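Local structure of rhamnosidase B (Bacillus sp., 2OKX) at residues A[87-93]-A[163-167]; A[256-262]-A[288-294]; A[302-306]-A[364-368]; A[554-558]-A[586-591]; A[838-842]-A[863-867]. The protein hydrolyses terminal non-reducing alpha-L-rhamnose residues from rhamnosides, as a family 78 glycoside hydrolase. Where two conformers were deposited one is given. Numbering follows the deposited sequence.

The five contacts sample three domains of a multidomain glycosidase, and along the chain each closes before the next opens. Contact 1 lies in the N-terminal domain, about 38 Å or more, centre to centre, from every other contact. Contacts 2 and 3 share domain D2: their centres are about 19 Å apart, strands 288-294 and 297-309 are consecutive, and Phe262 touches Val303. Contacts 4 and 5 belong to the six-hairpin glycosidase domain, with centres about 11 Å apart; Thr556 of helix 544-559 meets Cys839. Each contact is thus internal to one domain: contacts 1 to 3 to accessory beta domains, contacts 4 and 5 to the helical domain, which in this family carries the catalytic site.

Contact 1 (A[87-93]-A[163-167]); sequences RNTIAVL and WALPA
An extended strand and an irregular loop run roughly antiparallel here, their end-to-end directions 155° apart. Residues 87-93 keep beta backbone angles throughout, whereas Trp163 and Ala164 have helix-like phi/psi, Leu165 is extended (-79/148) and Pro166 turns back to -54/-39. The CA atoms of Thr89 and Pro166 lie 5.3 Å apart and those of Ala91 and Ala164 5.2 Å, so two residues on the strand match two on the loop.

Direct polar contact comes from Arg87. With chi1 to chi3 all t, its extended side chain brings both terminal nitrogens to one carbonyl: NH1 and NH2 donate to Pro166 O at 3.0 and 3.2 Å. A water adds a second bridge, donating to Thr89 O at 3.2 Å and to Ala164 O at 2.8 Å.

The apolar contacts involve Ala91 and Leu93. Ala91 CB lies 3.8 Å from Ala164 CB and 3.9 Å from Trp163 CZ3. A chi1 of 71° (p) brings the Trp163 indole to the strand, where its CH2 is 3.8 Å from Leu93 CB.

A van der Waals approach stands apart: Thr89 OG1, whose hydroxyl bonds weakly to Ser29, sits 3.5 Å from Pro166 CA.

Arg27 of the adjacent strand 22-31 holds the carbonyls of Trp163 and Leu165. The arrangement is that of a loop running antiparallel along strand 87-96, over the face of the sheet to which Thr89 and Ala91 point, in the N-terminal beta domain of the rhamnosidase.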
# COMPACT_ATOMS: atom_id res chain seq x y z
N ARG A 87 -30.33 22.77 -18.54
CA ARG A 87 -29.06 22.19 -18.98
C ARG A 87 -28.20 21.78 -17.80
O ARG A 87 -28.01 22.55 -16.86
CB ARG A 87 -28.31 23.20 -19.86
CG ARG A 87 -26.86 22.84 -20.15
CD ARG A 87 -26.26 23.80 -21.16
NE ARG A 87 -24.80 23.72 -21.20
CZ ARG A 87 -24.00 24.15 -20.23
NH1 ARG A 87 -22.68 24.03 -20.35
NH2 ARG A 87 -24.51 24.69 -19.13
N ASN A 88 -27.69 20.55 -17.87
CA ASN A 88 -26.83 19.99 -16.83
C ASN A 88 -25.46 19.69 -17.42
O ASN A 88 -25.35 19.40 -18.61
CB ASN A 88 -27.45 18.70 -16.29
CG ASN A 88 -28.64 18.96 -15.38
OD1 ASN A 88 -28.48 19.08 -14.16
ND2 ASN A 88 -29.82 19.06 -15.96
N THR A 89 -24.43 19.76 -16.59
CA THR A 89 -23.08 19.49 -17.05
C THR A 89 -22.37 18.40 -16.26
O THR A 89 -22.35 18.40 -15.03
CB THR A 89 -22.22 20.76 -16.96
OG1 THR A 89 -22.82 21.80 -17.76
CG2 THR A 89 -20.81 20.49 -17.48
N ILE A 90 -21.78 17.45 -16.99
CA ILE A 90 -21.03 16.36 -16.39
C ILE A 90 -19.57 16.62 -16.73
O ILE A 90 -19.23 16.82 -17.90
CB ILE A 90 -21.43 14.99 -16.97
CG1 ILE A 90 -22.93 14.75 -16.81
CG2 ILE A 90 -20.64 13.89 -16.27
CD1 ILE A 90 -23.40 14.76 -15.36
N ALA A 91 -18.72 16.62 -15.72
CA ALA A 91 -17.29 16.86 -15.92
C ALA A 91 -16.51 15.75 -15.25
O ALA A 91 -16.84 15.32 -14.14
CB ALA A 91 -16.90 18.21 -15.33
N VAL A 92 -15.47 15.27 -15.92
CA VAL A 92 -14.67 14.20 -15.37
C VAL A 92 -13.18 14.41 -15.57
O VAL A 92 -12.75 14.89 -16.62
CB VAL A 92 -15.02 12.84 -16.01
CG1 VAL A 92 -14.25 11.72 -15.32
CG2 VAL A 92 -16.52 12.59 -15.94
N LEU A 93 -12.41 14.07 -14.55
CA LEU A 93 -10.96 14.15 -14.62
C LEU A 93 -10.52 12.70 -14.64
O LEU A 93 -10.84 11.94 -13.73
CB LEU A 93 -10.37 14.84 -13.38
CG LEU A 93 -8.84 14.77 -13.32
CD1 LEU A 93 -8.25 15.63 -14.42
CD2 LEU A 93 -8.35 15.24 -11.96
N TRP A 163 -12.80 24.61 -15.05
CA TRP A 163 -13.09 23.68 -16.14
C TRP A 163 -14.23 22.70 -15.88
O TRP A 163 -14.81 22.15 -16.82
CB TRP A 163 -11.83 22.88 -16.50
CG TRP A 163 -11.43 21.86 -15.47
CD1 TRP A 163 -10.57 22.04 -14.42
CD2 TRP A 163 -11.89 20.50 -15.38
NE1 TRP A 163 -10.47 20.88 -13.69
CE2 TRP A 163 -11.27 19.92 -14.26
CE3 TRP A 163 -12.76 19.72 -16.15
CZ2 TRP A 163 -11.50 18.59 -13.87
CZ3 TRP A 163 -12.99 18.40 -15.77
CH2 TRP A 163 -12.36 17.85 -14.64
N ALA A 164 -14.57 22.48 -14.61
CA ALA A 164 -15.63 21.54 -14.27
C ALA A 164 -16.98 22.20 -13.99
O ALA A 164 -17.98 21.51 -13.79
CB ALA A 164 -15.22 20.70 -13.07
N LEU A 165 -17.02 23.53 -13.99
CA LEU A 165 -18.26 24.24 -13.72
C LEU A 165 -19.20 24.30 -14.92
O LEU A 165 -18.76 24.35 -16.06
CB LEU A 165 -17.96 25.65 -13.22
CG LEU A 165 -17.12 25.73 -11.94
CD1 LEU A 165 -16.96 27.18 -11.51
CD2 LEU A 165 -17.78 24.92 -10.83
N PRO A 166 -20.52 24.30 -14.66
CA PRO A 166 -21.56 24.35 -15.69
C PRO A 166 -21.43 25.53 -16.66
O PRO A 166 -21.67 25.39 -17.86
CB PRO A 166 -22.84 24.43 -14.87
CG PRO A 166 -22.51 23.62 -13.66
CD PRO A 166 -21.12 24.12 -13.32
N ALA A 167 -21.04 26.69 -16.13
CA ALA A 167 -20.90 27.89 -16.95
C ALA A 167 -19.56 28.03 -17.66
O ALA A 167 -19.32 29.02 -18.35
CB ALA A 167 -21.16 29.12 -16.09
O HOH W 1 -19.66 19.29 -13.57

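Contact 2 (A[256-262]-A[288-294]); sequences GVVTLGF and RYYSLNL
Strands 256-262 and 288-294 pair antiparallel in a beta-sheet of domain D2, their axes 4.6 Å apart at closest approach and 164° between directions. The register runs from Gly256 opposite Leu294 to Phe262 opposite Arg288. Hydrogen-bonded pairs are Gly256-Leu294, Val258-Leu292, Leu260-Tyr290 and Phe262-Arg288, each with two backbone bonds: for example, Val258 N to Leu292 O is 2.8 Å and Leu292 N to Val258 O 2.7 Å. At the non-hydrogen-bonded pairs the CA atoms come as close as 4.5 Å, for both Val257-Asn293 and Gly261-Tyr289.

Val258, Leu260, Phe262, Tyr290, Leu292 and Leu294 share one face, which packs on strands 240-252 and 271-273. Leu260 CG meets Leu292 CD1 at 3.7 Å, and Val258 CG2 meets Leu294 CD1 at 4.0 Å. The Phe262 and Tyr290 rings, both with chi1 m, touch rim to rim, centroids 5.9 Å apart and planes at 83°. Beyond them, Arg288 NH1 donates to Tyr290 OH at 3.1 Å.

The other face carries Val257, Thr259, Tyr289, Ser291 and Asn293. Gly261 leaves room there for the Tyr289 ring, whose CD2 lies 3.7 Å from Gly261 CA. Further along the same face, a water joins Thr259 OG1 at 2.6 Å to Ser291 OG at 2.9 Å.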
# COMPACT_ATOMS: atom_id res chain seq x y z
N GLY A 256 36.09 25.05 -7.48
CA GLY A 256 35.28 24.99 -6.28
C GLY A 256 34.90 23.58 -5.85
O GLY A 256 35.15 22.61 -6.58
N VAL A 257 34.29 23.46 -4.68
CA VAL A 257 33.86 22.17 -4.15
C VAL A 257 32.43 21.89 -4.60
O VAL A 257 31.56 22.76 -4.50
CB VAL A 257 33.90 22.14 -2.60
CG1 VAL A 257 33.40 20.79 -2.09
CG2 VAL A 257 35.32 22.39 -2.12
N VAL A 258 32.19 20.68 -5.10
CA VAL A 258 30.87 20.29 -5.56
C VAL A 258 30.44 19.06 -4.76
O VAL A 258 31.25 18.17 -4.50
CB VAL A 258 30.87 19.94 -7.06
CG1 VAL A 258 29.46 19.58 -7.52
CG2 VAL A 258 31.40 21.12 -7.87
N THR A 259 29.18 19.02 -4.36
CA THR A 259 28.68 17.89 -3.60
C THR A 259 27.65 17.12 -4.40
O THR A 259 26.66 17.68 -4.86
CB THR A 259 28.04 18.34 -2.27
OG1 THR A 259 29.00 19.08 -1.50
CG2 THR A 259 27.59 17.13 -1.46
N LEU A 260 27.89 15.82 -4.57
CA LEU A 260 26.95 14.97 -5.29
C LEU A 260 26.10 14.32 -4.22
O LEU A 260 26.64 13.76 -3.26
CB LEU A 260 27.68 13.89 -6.09
CG LEU A 260 28.72 14.34 -7.12
CD1 LEU A 260 29.28 13.11 -7.83
CD2 LEU A 260 28.08 15.30 -8.13
N GLY A 261 24.79 14.41 -4.37
CA GLY A 261 23.89 13.82 -3.39
C GLY A 261 23.03 12.72 -3.97
O GLY A 261 22.55 12.81 -5.10
N PHE A 262 22.84 11.66 -3.18
CA PHE A 262 22.03 10.53 -3.59
C PHE A 262 21.03 10.23 -2.48
O PHE A 262 21.30 9.42 -1.59
CB PHE A 262 22.93 9.32 -3.87
CG PHE A 262 23.84 9.51 -5.05
CD1 PHE A 262 23.37 9.27 -6.34
CD2 PHE A 262 25.13 9.99 -4.89
CE1 PHE A 262 24.19 9.50 -7.46
CE2 PHE A 262 25.96 10.23 -5.99
CZ PHE A 262 25.48 9.98 -7.28
N ARG A 288 23.70 8.92 0.44
CA ARG A 288 25.13 9.03 0.22
C ARG A 288 25.46 10.36 -0.43
O ARG A 288 24.73 10.82 -1.32
CB ARG A 288 25.65 7.88 -0.64
CG ARG A 288 27.17 7.91 -0.81
CD ARG A 288 27.70 6.70 -1.56
NE ARG A 288 27.59 5.46 -0.79
CZ ARG A 288 28.10 4.30 -1.17
NH1 ARG A 288 28.77 4.21 -2.32
NH2 ARG A 288 27.95 3.22 -0.41
N TYR A 289 26.54 10.98 0.03
CA TYR A 289 26.98 12.26 -0.51
C TYR A 289 28.49 12.21 -0.78
O TYR A 289 29.25 11.69 0.04
CB TYR A 289 26.68 13.40 0.47
CG TYR A 289 25.24 13.45 0.91
CD1 TYR A 289 24.78 12.64 1.96
CD2 TYR A 289 24.31 14.24 0.24
CE1 TYR A 289 23.44 12.62 2.32
CE2 TYR A 289 22.96 14.23 0.60
CZ TYR A 289 22.54 13.41 1.64
OH TYR A 289 21.20 13.37 1.97
N TYR A 290 28.90 12.73 -1.92
CA TYR A 290 30.31 12.76 -2.28
C TYR A 290 30.78 14.20 -2.34
O TYR A 290 30.06 15.08 -2.83
CB TYR A 290 30.55 12.12 -3.66
CG TYR A 290 30.31 10.64 -3.74
CD1 TYR A 290 29.02 10.12 -3.84
CD2 TYR A 290 31.38 9.74 -3.77
CE1 TYR A 290 28.80 8.74 -3.97
CE2 TYR A 290 31.17 8.38 -3.90
CZ TYR A 290 29.89 7.88 -4.00
OH TYR A 290 29.70 6.52 -4.14
N SER A 291 31.99 14.44 -1.85
CA SER A 291 32.58 15.78 -1.86
C SER A 291 33.62 15.79 -2.98
O SER A 291 34.50 14.93 -3.02
CB SER A 291 33.24 16.09 -0.52
OG SER A 291 33.72 17.42 -0.49
N LEU A 292 33.51 16.75 -3.89
CA LEU A 292 34.45 16.84 -5.00
C LEU A 292 35.17 18.18 -5.00
O LEU A 292 34.53 19.23 -5.08
CB LEU A 292 33.71 16.67 -6.33
CG LEU A 292 32.74 15.50 -6.47
CD1 LEU A 292 32.11 15.52 -7.86
CD2 LEU A 292 33.46 14.18 -6.24
N ASN A 293 36.49 18.14 -4.91
CA ASN A 293 37.30 19.35 -4.92
C ASN A 293 37.80 19.49 -6.36
O ASN A 293 38.87 18.99 -6.70
CB ASN A 293 38.47 19.21 -3.95
CG ASN A 293 39.26 20.49 -3.79
OD1 ASN A 293 38.69 21.57 -3.64
ND2 ASN A 293 40.58 20.37 -3.83
N LEU A 294 37.01 20.16 -7.19
CA LEU A 294 37.33 20.31 -8.60
C LEU A 294 37.93 21.66 -8.99
O LEU A 294 37.87 22.63 -8.24
CB LEU A 294 36.07 20.08 -9.43
CG LEU A 294 35.26 18.82 -9.11
CD1 LEU A 294 33.98 18.82 -9.92
CD2 LEU A 294 36.09 17.59 -9.41
O HOH W 2 31.07 18.47 -0.10

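Contact 3 (A[302-306]-A[364-368]); sequences LVDIT and YRALP
An Asx turn begun by Asp304, last of the strand residues 302-304, and a short helix lying over the sheet make up this contact in domain D2, an example of helix-on-sheet packing fastened by one buried polar bond. Strand 302-304 and helix 364-368 run at 148° to each other, with axes 10.8 Å apart at closest approach; the nearest CA pair is Leu302 and Pro368, at 7.1 Å. At that separation the backbones do not meet, and every contact involves a side chain.

In the turn, Asp304 OD2 accepts from Thr306 N at 2.9 Å and from Thr306 OG1 at 2.8 Å. Its other oxygen, OD1, faces the helix and accepts from Tyr364 OH at 2.6 Å; Ser269 is a further partner of OD1. With Asp304 chi1 at -175° and Tyr364 chi1 at 164°, both t, the two side chains span the gap between backbones. Thr306 OG1 also approaches Tyr364 CE2, at 3.2 Å.

The apolar part centres on Leu302, whose CD2 reaches Pro368 CA at 3.9 Å and Leu367 CG at 4.3 Å. Pro368 lacks an amide hydrogen to bond to the preceding turn, and the helix is kinked there.

Strand 240-252 and strand 271-273 lie beneath: Tyr364 meets the ring of Tyr245, and Pro368 rests on Tyr245 and Trp272, while Ile340 of strand 338-340 touches both Leu302 and Leu367.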
# COMPACT_ATOMS: atom_id res chain seq x y z
N LEU A 302 30.22 9.74 -13.94
CA LEU A 302 29.61 8.47 -14.31
C LEU A 302 29.12 7.75 -13.06
O LEU A 302 29.90 7.48 -12.14
CB LEU A 302 30.65 7.60 -15.04
CG LEU A 302 30.16 6.67 -16.14
CD1 LEU A 302 29.69 7.49 -17.32
CD2 LEU A 302 31.28 5.74 -16.57
N VAL A 303 27.83 7.46 -13.02
CA VAL A 303 27.24 6.77 -11.87
C VAL A 303 26.79 5.39 -12.30
O VAL A 303 25.95 5.25 -13.19
CB VAL A 303 26.01 7.54 -11.32
CG1 VAL A 303 25.43 6.80 -10.12
CG2 VAL A 303 26.41 8.97 -10.94
N ASP A 304 27.36 4.36 -11.69
CA ASP A 304 26.98 2.99 -12.02
C ASP A 304 25.60 2.73 -11.42
O ASP A 304 25.42 2.89 -10.21
CB ASP A 304 27.99 1.99 -11.46
CG ASP A 304 27.71 0.56 -11.89
OD1 ASP A 304 28.50 -0.33 -11.52
OD2 ASP A 304 26.70 0.33 -12.59
N ILE A 305 24.64 2.35 -12.25
CA ILE A 305 23.28 2.08 -11.78
C ILE A 305 22.89 0.62 -11.96
O ILE A 305 21.71 0.26 -11.82
CB ILE A 305 22.25 2.96 -12.51
CG1 ILE A 305 22.35 2.75 -14.02
CG2 ILE A 305 22.46 4.43 -12.14
CD1 ILE A 305 21.31 3.51 -14.83
N THR A 306 23.87 -0.23 -12.28
CA THR A 306 23.63 -1.66 -12.49
C THR A 306 22.96 -2.23 -11.25
O THR A 306 23.54 -2.22 -10.16
CB THR A 306 24.95 -2.39 -12.73
OG1 THR A 306 25.58 -1.85 -13.90
CG2 THR A 306 24.71 -3.88 -12.94
N TYR A 364 31.15 -2.54 -20.36
CA TYR A 364 30.70 -2.10 -19.05
C TYR A 364 31.86 -2.09 -18.07
O TYR A 364 32.00 -1.17 -17.27
CB TYR A 364 29.59 -3.04 -18.54
CG TYR A 364 29.31 -2.91 -17.05
CD1 TYR A 364 29.66 -3.94 -16.17
CD2 TYR A 364 28.73 -1.76 -16.53
CE1 TYR A 364 29.42 -3.82 -14.80
CE2 TYR A 364 28.49 -1.63 -15.16
CZ TYR A 364 28.84 -2.66 -14.30
OH TYR A 364 28.60 -2.54 -12.95
N ARG A 365 32.71 -3.12 -18.14
CA ARG A 365 33.85 -3.24 -17.24
C ARG A 365 35.00 -2.28 -17.50
O ARG A 365 35.69 -1.85 -16.57
CB ARG A 365 34.39 -4.67 -17.28
CG ARG A 365 33.46 -5.71 -16.66
CD ARG A 365 33.31 -5.50 -15.17
NE ARG A 365 32.42 -6.49 -14.57
CZ ARG A 365 32.17 -6.58 -13.26
NH1 ARG A 365 32.75 -5.75 -12.41
NH2 ARG A 365 31.35 -7.52 -12.81
N ALA A 366 35.23 -1.94 -18.76
CA ALA A 366 36.32 -1.04 -19.12
C ALA A 366 35.93 0.43 -19.11
O ALA A 366 36.70 1.29 -18.66
CB ALA A 366 36.87 -1.41 -20.49
N LEU A 367 34.73 0.71 -19.59
CA LEU A 367 34.20 2.07 -19.71
C LEU A 367 34.58 3.11 -18.66
O LEU A 367 35.14 4.16 -19.01
CB LEU A 367 32.68 2.02 -19.85
CG LEU A 367 31.96 3.35 -20.10
CD1 LEU A 367 32.72 4.19 -21.10
CD2 LEU A 367 30.56 3.06 -20.60
N PRO A 368 34.29 2.85 -17.38
CA PRO A 368 34.64 3.84 -16.36
C PRO A 368 36.02 4.47 -16.53
O PRO A 368 36.14 5.67 -16.78
CB PRO A 368 34.52 3.05 -15.06
CG PRO A 368 33.43 2.09 -15.37
CD PRO A 368 33.81 1.61 -16.75

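Contact 4 (A[554-558]-A[586-591]); sequences RHTTR and VNYYVF
Phe591 brings its ring atoms CZ and CE2 in among Arg554, Thr557 and Arg558. Its CZ is 3.7 Å from both Arg554 O and Arg558 CB, and its CE2 is 3.9 Å from Thr557 CG2, which lies near the ring plane. Phe591 is the first residue to leave helical phi/psi after 586-590, and its chi1 of -61° (m) brings the ring to the neighbouring helix.

The two helical segments cross at -115°, axes 10.3 Å apart at closest approach, with Arg554 nearest Val590 (CA-CA 6.4 Å) and Thr557 nearest Asn587 (6.8 Å). Thr557 points into the interface: its OG1 is 3.3 Å from Val586 CG1, while bonding back to Ser553 O. The aliphatic part of Arg554 meets Val590, CG to CB 3.9 Å; its guanidinium forms a salt bridge with Glu551, and a water accepts from NH2 at 2.8 Å and donates to Val590 O at 2.7 Å.

The contact joins the consecutive helices 544-559 and 577-590 of the six-hairpin glycosidase domain, whose family fold is an (alpha/alpha)6 barrel.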
# COMPACT_ATOMS: atom_id res chain seq x y z
N ARG A 554 -7.34 -0.66 15.96
CA ARG A 554 -8.57 -0.30 15.27
C ARG A 554 -8.26 0.75 14.20
O ARG A 554 -8.73 0.67 13.06
CB ARG A 554 -9.58 0.26 16.27
CG ARG A 554 -11.03 0.36 15.79
CD ARG A 554 -11.50 1.80 15.60
NE ARG A 554 -11.30 2.65 16.78
CZ ARG A 554 -12.17 2.82 17.78
NH1 ARG A 554 -11.86 3.63 18.79
NH2 ARG A 554 -13.34 2.19 17.79
N HIS A 555 -7.46 1.75 14.56
CA HIS A 555 -7.12 2.80 13.60
C HIS A 555 -6.32 2.25 12.42
O HIS A 555 -6.56 2.63 11.27
CB HIS A 555 -6.33 3.92 14.29
CG HIS A 555 -6.18 5.14 13.44
ND1 HIS A 555 -7.26 5.80 12.90
CD2 HIS A 555 -5.08 5.81 13.03
CE1 HIS A 555 -6.83 6.83 12.18
NE2 HIS A 555 -5.51 6.85 12.24
N THR A 556 -5.39 1.35 12.69
CA THR A 556 -4.58 0.75 11.63
C THR A 556 -5.47 0.02 10.63
O THR A 556 -5.29 0.13 9.41
CB THR A 556 -3.58 -0.27 12.20
OG1 THR A 556 -2.77 0.35 13.21
CG2 THR A 556 -2.68 -0.82 11.09
N THR A 557 -6.43 -0.73 11.15
CA THR A 557 -7.35 -1.49 10.31
C THR A 557 -8.18 -0.57 9.43
O THR A 557 -8.36 -0.83 8.25
CB THR A 557 -8.27 -2.36 11.19
OG1 THR A 557 -7.46 -3.20 12.02
CG2 THR A 557 -9.19 -3.23 10.33
N ARG A 558 -8.67 0.52 10.02
CA ARG A 558 -9.46 1.50 9.29
C ARG A 558 -8.67 2.04 8.09
O ARG A 558 -9.17 2.05 6.96
CB ARG A 558 -9.84 2.64 10.23
CG ARG A 558 -10.68 3.76 9.64
CD ARG A 558 -11.37 4.52 10.77
NE ARG A 558 -10.44 4.78 11.87
CZ ARG A 558 -10.81 4.93 13.14
NH1 ARG A 558 -12.09 4.83 13.47
NH2 ARG A 558 -9.90 5.16 14.08
N VAL A 586 -9.70 -9.01 12.27
CA VAL A 586 -9.72 -7.84 13.14
C VAL A 586 -10.95 -7.01 12.78
O VAL A 586 -11.68 -6.54 13.65
CB VAL A 586 -8.46 -6.98 12.96
CG1 VAL A 586 -8.55 -5.74 13.83
CG2 VAL A 586 -7.24 -7.80 13.33
N ASN A 587 -11.18 -6.86 11.48
CA ASN A 587 -12.33 -6.12 10.98
C ASN A 587 -13.65 -6.66 11.54
O ASN A 587 -14.53 -5.89 11.92
CB ASN A 587 -12.36 -6.18 9.45
CG ASN A 587 -13.75 -6.06 8.88
OD1 ASN A 587 -14.41 -5.03 9.01
ND2 ASN A 587 -14.23 -7.14 8.26
N TYR A 588 -13.78 -7.98 11.59
CA TYR A 588 -15.01 -8.59 12.11
C TYR A 588 -15.29 -8.13 13.53
O TYR A 588 -16.45 -7.90 13.91
CB TYR A 588 -14.90 -10.13 12.10
CG TYR A 588 -14.83 -10.77 10.73
CD1 TYR A 588 -14.13 -11.96 10.53
CD2 TYR A 588 -15.46 -10.19 9.63
CE1 TYR A 588 -14.04 -12.55 9.28
CE2 TYR A 588 -15.38 -10.78 8.36
CZ TYR A 588 -14.67 -11.96 8.20
OH TYR A 588 -14.54 -12.53 6.95
N TYR A 589 -14.24 -8.00 14.34
CA TYR A 589 -14.44 -7.58 15.72
C TYR A 589 -14.53 -6.08 15.96
O TYR A 589 -15.26 -5.66 16.86
CB TYR A 589 -13.35 -8.19 16.61
CG TYR A 589 -13.67 -9.60 17.07
CD1 TYR A 589 -13.69 -10.66 16.16
CD2 TYR A 589 -13.99 -9.86 18.40
CE1 TYR A 589 -14.03 -11.95 16.57
CE2 TYR A 589 -14.32 -11.16 18.82
CZ TYR A 589 -14.34 -12.19 17.90
OH TYR A 589 -14.67 -13.47 18.31
N VAL A 590 -13.83 -5.28 15.17
CA VAL A 590 -13.88 -3.83 15.39
C VAL A 590 -14.86 -3.05 14.52
O VAL A 590 -15.33 -1.99 14.94
CB VAL A 590 -12.47 -3.21 15.26
CG1 VAL A 590 -11.48 -3.98 16.12
CG2 VAL A 590 -12.04 -3.19 13.81
N PHE A 591 -15.17 -3.55 13.33
CA PHE A 591 -16.09 -2.86 12.43
C PHE A 591 -17.30 -3.70 12.01
O PHE A 591 -18.43 -3.20 11.99
CB PHE A 591 -15.36 -2.37 11.18
CG PHE A 591 -14.26 -1.39 11.47
CD1 PHE A 591 -14.51 -0.26 12.22
CD2 PHE A 591 -12.98 -1.61 10.98
CE1 PHE A 591 -13.50 0.66 12.49
CE2 PHE A 591 -11.95 -0.70 11.24
CZ PHE A 591 -12.22 0.43 12.00
O HOH W 3 -14.83 0.25 16.43

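Contact 5 (A[838-842]-A[863-867]); sequences TCWEM and AWSAA
Two loop segments of the six-hairpin glycosidase domain, the helical (alpha/alpha)6 barrel of the family, meet here, both between helices 817-833 and 868-876. Cys839, Ser865 and Glu841 have the most surface buried. Residues 838-840 are extended, Glu841 turns to helical angles (-66/-42), and 863-865 form a 3-10 segment, closed by Ala866 N bonding to Ala863 O at 3.1 Å.

Cys839 and Ser865 are the nearest CA pair, at 5.8 Å, and their CB bonds point across the gap. Cys839 CB lies 3.8 Å from Ser865 CB and 3.7 Å from Ser865 O, while SG is 4.1 Å from Ala866 CA. Ser865, chi1 -64° (m), carries its hydroxyl to the opposing backbone, where OG donates to Trp840 O at 2.6 Å.

The Glu841 side chain, chi1 and chi2 both t, turns its carboxylate to Ser859 N and to a salt bridge with Arg858. Its carbonyl, by contrast, faces the Trp864 indole, which is stacked on Phe802 of helix 801-813. On helix 544-559, Thr556 OG1 is bonded to Cys839 N.

Consecutive carbonyls of one loop are thus taken by consecutive side chains of the other; the second bond runs from Trp864 NE1 to Glu841 O, 3.2 Å at an N-H...O angle of 159°.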
# COMPACT_ATOMS: atom_id res chain seq x y z
N THR A 838 -0.64 3.82 15.05
CA THR A 838 -0.99 2.67 14.23
C THR A 838 0.03 1.57 14.52
O THR A 838 1.07 1.83 15.12
CB THR A 838 -0.97 3.01 12.71
OG1 THR A 838 0.29 3.60 12.37
CG2 THR A 838 -2.09 3.99 12.37
N CYS A 839 -0.26 0.34 14.09
CA CYS A 839 0.62 -0.79 14.32
C CYS A 839 1.72 -0.95 13.28
O CYS A 839 1.45 -0.98 12.07
CB CYS A 839 -0.20 -2.08 14.40
SG CYS A 839 -1.49 -1.99 15.65
N TRP A 840 2.95 -1.10 13.77
CA TRP A 840 4.12 -1.25 12.92
C TRP A 840 4.12 -2.51 12.07
O TRP A 840 3.62 -3.55 12.48
CB TRP A 840 5.40 -1.25 13.76
CG TRP A 840 5.64 -0.00 14.54
CD1 TRP A 840 4.98 1.19 14.43
CD2 TRP A 840 6.64 0.18 15.55
NE1 TRP A 840 5.50 2.10 15.31
CE2 TRP A 840 6.52 1.51 16.01
CE3 TRP A 840 7.62 -0.65 16.11
CZ2 TRP A 840 7.35 2.03 17.01
CZ3 TRP A 840 8.44 -0.14 17.11
CH2 TRP A 840 8.30 1.19 17.55
N GLU A 841 4.72 -2.39 10.89
CA GLU A 841 4.84 -3.51 9.97
C GLU A 841 5.73 -4.59 10.57
O GLU A 841 5.44 -5.78 10.47
CB GLU A 841 5.45 -3.01 8.66
CG GLU A 841 5.69 -4.08 7.61
CD GLU A 841 6.44 -3.53 6.40
OE1 GLU A 841 6.51 -4.23 5.37
OE2 GLU A 841 6.96 -2.39 6.48
N MET A 842 6.82 -4.16 11.20
CA MET A 842 7.77 -5.09 11.80
C MET A 842 8.27 -4.59 13.14
O MET A 842 8.01 -3.44 13.52
CB MET A 842 8.98 -5.27 10.87
CG MET A 842 8.64 -5.74 9.47
SD MET A 842 10.06 -5.57 8.36
CE MET A 842 10.09 -3.78 8.17
N ALA A 863 -2.01 -3.16 8.86
CA ALA A 863 -3.11 -3.83 9.55
C ALA A 863 -2.87 -5.31 9.79
O ALA A 863 -3.58 -5.93 10.57
CB ALA A 863 -4.43 -3.61 8.80
N TRP A 864 -1.88 -5.90 9.12
CA TRP A 864 -1.63 -7.31 9.35
C TRP A 864 -1.03 -7.47 10.76
O TRP A 864 -0.90 -8.59 11.28
CB TRP A 864 -0.71 -7.90 8.25
CG TRP A 864 0.77 -7.65 8.36
CD1 TRP A 864 1.42 -6.76 9.17
CD2 TRP A 864 1.80 -8.31 7.60
NE1 TRP A 864 2.78 -6.83 8.97
CE2 TRP A 864 3.04 -7.78 8.01
CE3 TRP A 864 1.78 -9.30 6.61
CZ2 TRP A 864 4.26 -8.21 7.47
CZ3 TRP A 864 2.99 -9.73 6.07
CH2 TRP A 864 4.22 -9.18 6.50
N SER A 865 -0.72 -6.33 11.38
CA SER A 865 -0.14 -6.27 12.72
C SER A 865 -1.16 -5.86 13.79
O SER A 865 -0.79 -5.65 14.95
CB SER A 865 1.00 -5.25 12.76
OG SER A 865 2.08 -5.62 11.91
N ALA A 866 -2.44 -5.75 13.43
CA ALA A 866 -3.46 -5.31 14.38
C ALA A 866 -4.08 -6.39 15.27
O ALA A 866 -5.22 -6.26 15.73
CB ALA A 866 -4.58 -4.57 13.63
N ALA A 867 -3.32 -7.45 15.54
CA ALA A 867 -3.78 -8.56 16.37
C ALA A 867 -4.63 -8.23 17.61
O ALA A 867 -5.67 -8.84 17.82
CB ALA A 867 -2.58 -9.42 16.79